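PDB 4BGF: arylamine n-acetyltransferase NAT from Mycobacterium tuberculosis, which probably transfers the acetyl group of acetyl-CoA to arylamine substrates through an active-site cysteine, as in other arylamine N-acetyltransferases. Local coordinates for residues V88-A92 with Q182-Q186. Numbering follows the deposited sequence.
Sequences VRRFA and QTRPQ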
ATOM      1  N   VAL A  88       6.742  11.962  11.376  1.00 28.93           N
ATOM      2  CA  VAL A  88       6.008  10.747  11.037  1.00 21.05           C
ATOM      3  C   VAL A  88       5.652   9.900  12.262  1.00 22.69           C
ATOM      4  O   VAL A  88       6.524   9.422  12.957  1.00 24.23           O
ATOM      5  CB  VAL A  88       6.837   9.852  10.059  1.00 27.78           C
ATOM      6  CG1 VAL A  88       6.008   8.641   9.548  1.00 24.88           C
ATOM      7  CG2 VAL A  88       7.405  10.656   8.897  1.00 21.06           C
ATOM      8  N   ARG A  89       4.356   9.705  12.490  1.00 26.38           N
ATOM      9  CA  ARG A  89       3.843   8.805  13.515  1.00 25.45           C
ATOM     10  C   ARG A  89       3.185   7.611  12.827  1.00 24.80           C
ATOM     11  O   ARG A  89       2.294   7.784  12.021  1.00 22.00           O
ATOM     12  CB  ARG A  89       2.815   9.546  14.362  1.00 30.47           C
ATOM     13  CG  ARG A  89       3.395  10.704  15.182  1.00 33.03           C
ATOM     14  CD  ARG A  89       2.454  11.195  16.241  1.00 40.16           C
ATOM     15  NE  ARG A  89       1.325  11.964  15.719  1.00 49.44           N
ATOM     16  CZ  ARG A  89       1.347  13.273  15.471  1.00 58.70           C
ATOM     17  NH1 ARG A  89       2.448  13.990  15.672  1.00 59.06           N
ATOM     18  NH2 ARG A  89       0.256  13.876  15.011  1.00 64.67           N
ATOM     19  N   ARG A  90       3.612   6.397  13.134  1.00 26.82           N
ATOM     20  CA  ARG A  90       3.021   5.233  12.483  1.00 22.07           C
ATOM     21  C   ARG A  90       1.811   4.678  13.256  1.00 21.91           C
ATOM     22  O   ARG A  90       1.895   4.461  14.467  1.00 16.91           O
ATOM     23  CB  ARG A  90       4.087   4.171  12.338  1.00 23.29           C
ATOM     24  CG  ARG A  90       5.177   4.588  11.422  1.00 21.13           C
ATOM     25  CD  ARG A  90       6.391   3.741  11.605  1.00 21.57           C
ATOM     26  NE  ARG A  90       7.494   4.137  10.735  1.00 22.71           N
ATOM     27  CZ  ARG A  90       7.567   3.893   9.432  1.00 17.66           C
ATOM     28  NH1 ARG A  90       6.591   3.284   8.792  1.00 20.67           N
ATOM     29  NH2 ARG A  90       8.622   4.273   8.764  1.00 16.48           N
ATOM     30  N   PHE A  91       0.712   4.411  12.528  1.00 19.78           N
ATOM     31  CA  PHE A  91      -0.559   3.938  13.100  1.00 16.45           C
ATOM     32  C   PHE A  91      -0.862   2.506  12.690  1.00 19.62           C
ATOM     33  O   PHE A  91      -0.408   2.057  11.637  1.00 19.28           O
ATOM     34  CB  PHE A  91      -1.734   4.807  12.613  1.00 17.17           C
ATOM     35  CG  PHE A  91      -1.624   6.262  12.995  1.00 20.81           C
ATOM     36  CD1 PHE A  91      -1.053   6.647  14.214  1.00 21.33           C
ATOM     37  CD2 PHE A  91      -2.074   7.246  12.136  1.00 24.29           C
ATOM     38  CE1 PHE A  91      -0.951   7.979  14.565  1.00 20.12           C
ATOM     39  CE2 PHE A  91      -1.971   8.586  12.471  1.00 20.03           C
ATOM     40  CZ  PHE A  91      -1.400   8.950  13.685  1.00 20.68           C
ATOM     41  N   ALA A  92      -1.626   1.794  13.525  1.00 24.27           N
ATOM     42  CA  ALA A  92      -2.110   0.447  13.211  1.00 20.77           C
ATOM     43  C   ALA A  92      -3.579   0.499  12.802  1.00 21.30           C
ATOM     44  O   ALA A  92      -4.301   1.380  13.241  1.00 22.76           O
ATOM     45  CB  ALA A  92      -1.949  -0.443  14.395  1.00 20.34           C
ATOM     46  N   GLN A 182      -2.978   6.175  17.936  1.00 26.81           N
ATOM     47  CA  GLN A 182      -1.963   5.779  18.880  1.00 21.98           C
ATOM     48  C   GLN A 182      -0.713   5.406  18.119  1.00 26.35           C
ATOM     49  O   GLN A 182      -0.751   4.576  17.228  1.00 25.32           O
ATOM     50  CB  GLN A 182      -2.478   4.606  19.665  1.00 27.81           C
ATOM     51  CG  GLN A 182      -1.561   4.097  20.709  1.00 35.52           C
ATOM     52  CD  GLN A 182      -2.215   2.993  21.507  1.00 44.75           C
ATOM     53  OE1 GLN A 182      -3.428   2.761  21.407  1.00 49.18           O
ATOM     54  NE2 GLN A 182      -1.420   2.302  22.307  1.00 45.73           N
ATOM     55  N   THR A 183       0.388   6.053  18.463  1.00 25.17           N
ATOM     56  CA  THR A 183       1.665   5.826  17.815  1.00 26.39           C
ATOM     57  C   THR A 183       2.139   4.396  18.097  1.00 27.62           C
ATOM     58  O   THR A 183       2.188   4.001  19.253  1.00 34.31           O
ATOM     59  CB  THR A 183       2.659   6.830  18.383  1.00 31.73           C
ATOM     60  OG1 THR A 183       2.145   8.161  18.208  1.00 33.62           O
ATOM     61  CG2 THR A 183       3.991   6.706  17.713  1.00 34.70           C
ATOM     62  N   ARG A 184       2.450   3.607  17.068  1.00 26.67           N
ATOM     63  CA  ARG A 184       2.848   2.220  17.275  1.00 17.56           C
ATOM     64  C   ARG A 184       4.327   2.097  17.056  1.00 17.41           C
ATOM     65  O   ARG A 184       4.830   2.544  16.035  1.00 24.35           O
ATOM     66  CB  ARG A 184       2.123   1.274  16.355  1.00 22.09           C
ATOM     67  CG  ARG A 184       0.629   1.427  16.397  1.00 21.73           C
ATOM     68  CD  ARG A 184       0.011   1.087  17.749  1.00 24.74           C
ATOM     69  NE  ARG A 184      -1.441   1.165  17.637  1.00 30.91           N
ATOM     70  CZ  ARG A 184      -2.298   0.783  18.582  1.00 35.37           C
ATOM     71  NH1 ARG A 184      -1.849   0.302  19.743  1.00 37.44           N
ATOM     72  NH2 ARG A 184      -3.612   0.880  18.365  1.00 31.52           N
ATOM     73  N   PRO A 185       5.031   1.496  18.022  1.00 18.01           N
ATOM     74  CA  PRO A 185       6.479   1.361  17.974  1.00 21.55           C
ATOM     75  C   PRO A 185       6.887   0.297  16.974  1.00 23.47           C
ATOM     76  O   PRO A 185       6.021  -0.489  16.604  1.00 22.36           O
ATOM     77  CB  PRO A 185       6.844   0.956  19.396  1.00 24.67           C
ATOM     78  CG  PRO A 185       5.659   0.266  19.900  1.00 25.46           C
ATOM     79  CD  PRO A 185       4.466   0.872  19.227  1.00 18.71           C
ATOM     80  N   GLN A 186       8.145   0.272  16.539  1.00 19.27           N
ATOM     81  CA  GLN A 186       8.531  -0.613  15.460  1.00 16.96           C
ATOM     82  C   GLN A 186       8.234  -2.071  15.825  1.00 16.85           C
ATOM     83  O   GLN A 186       7.834  -2.867  14.980  1.00 29.03           O
ATOM     84  CB  GLN A 186      10.013  -0.428  15.127  1.00 22.41           C
ATOM     85  CG  GLN A 186      10.313   0.845  14.401  1.00 27.25           C
ATOM     86  CD  GLN A 186       9.652   0.846  13.052  1.00 33.23           C
ATOM     87  OE1 GLN A 186       9.733  -0.142  12.342  1.00 36.31           O
ATOM     88  NE2 GLN A 186       8.951   1.928  12.706  1.00 29.87           N
TER
HETATM   89  O   HOH W   1      -2.688   3.213  15.944  1.00 21.63           O
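In the arylamine N-acetyltransferase fold, strand 87-95 lies inside an antiparallel beta sheet, between strands 110-116 and 173-179. Here segment 182-186, the end of the loop after strand 173-179 and the first residue of helix 186-198, crosses strand segment 88-92 almost at right angles, 94° apart end to end. The closest CA pair is Arg90 and Thr183, at 5.5 Å. Arg90, Arg184 and Thr183 bury the most surface. One direct hydrogen bond joins the backbones: Arg184 N donates to Arg90 O at 2.8 Å, with a nearly straight N-H...O angle of 165°. This bond ties the loop to the strand just before Pro185, the N-cap residue of helix 186-198. Thr183 packs beside it, with its CA 3.6 Å from Arg90 O and its OG1 3.6 Å from Arg89 CD. The Arg90 side chain runs on to helix 70-83, where its guanidinium donates to the backbone O atoms of Asn74 and Gly75 and makes a cation-pi contact with Tyr79. The CA-to-CB bond of Arg184 points toward the strand; farther out, its NE lies 3.7 Å from Ala92 CB. The Ala92 side chain lies near, without touching, the probable catalytic triad Cys70, His110 and Asp127. A water completes the join: it accepts from Ala92 N at 3.0 Å and Arg184 NE at 2.9 Å, and donates to Gln182 O at 2.7 Å.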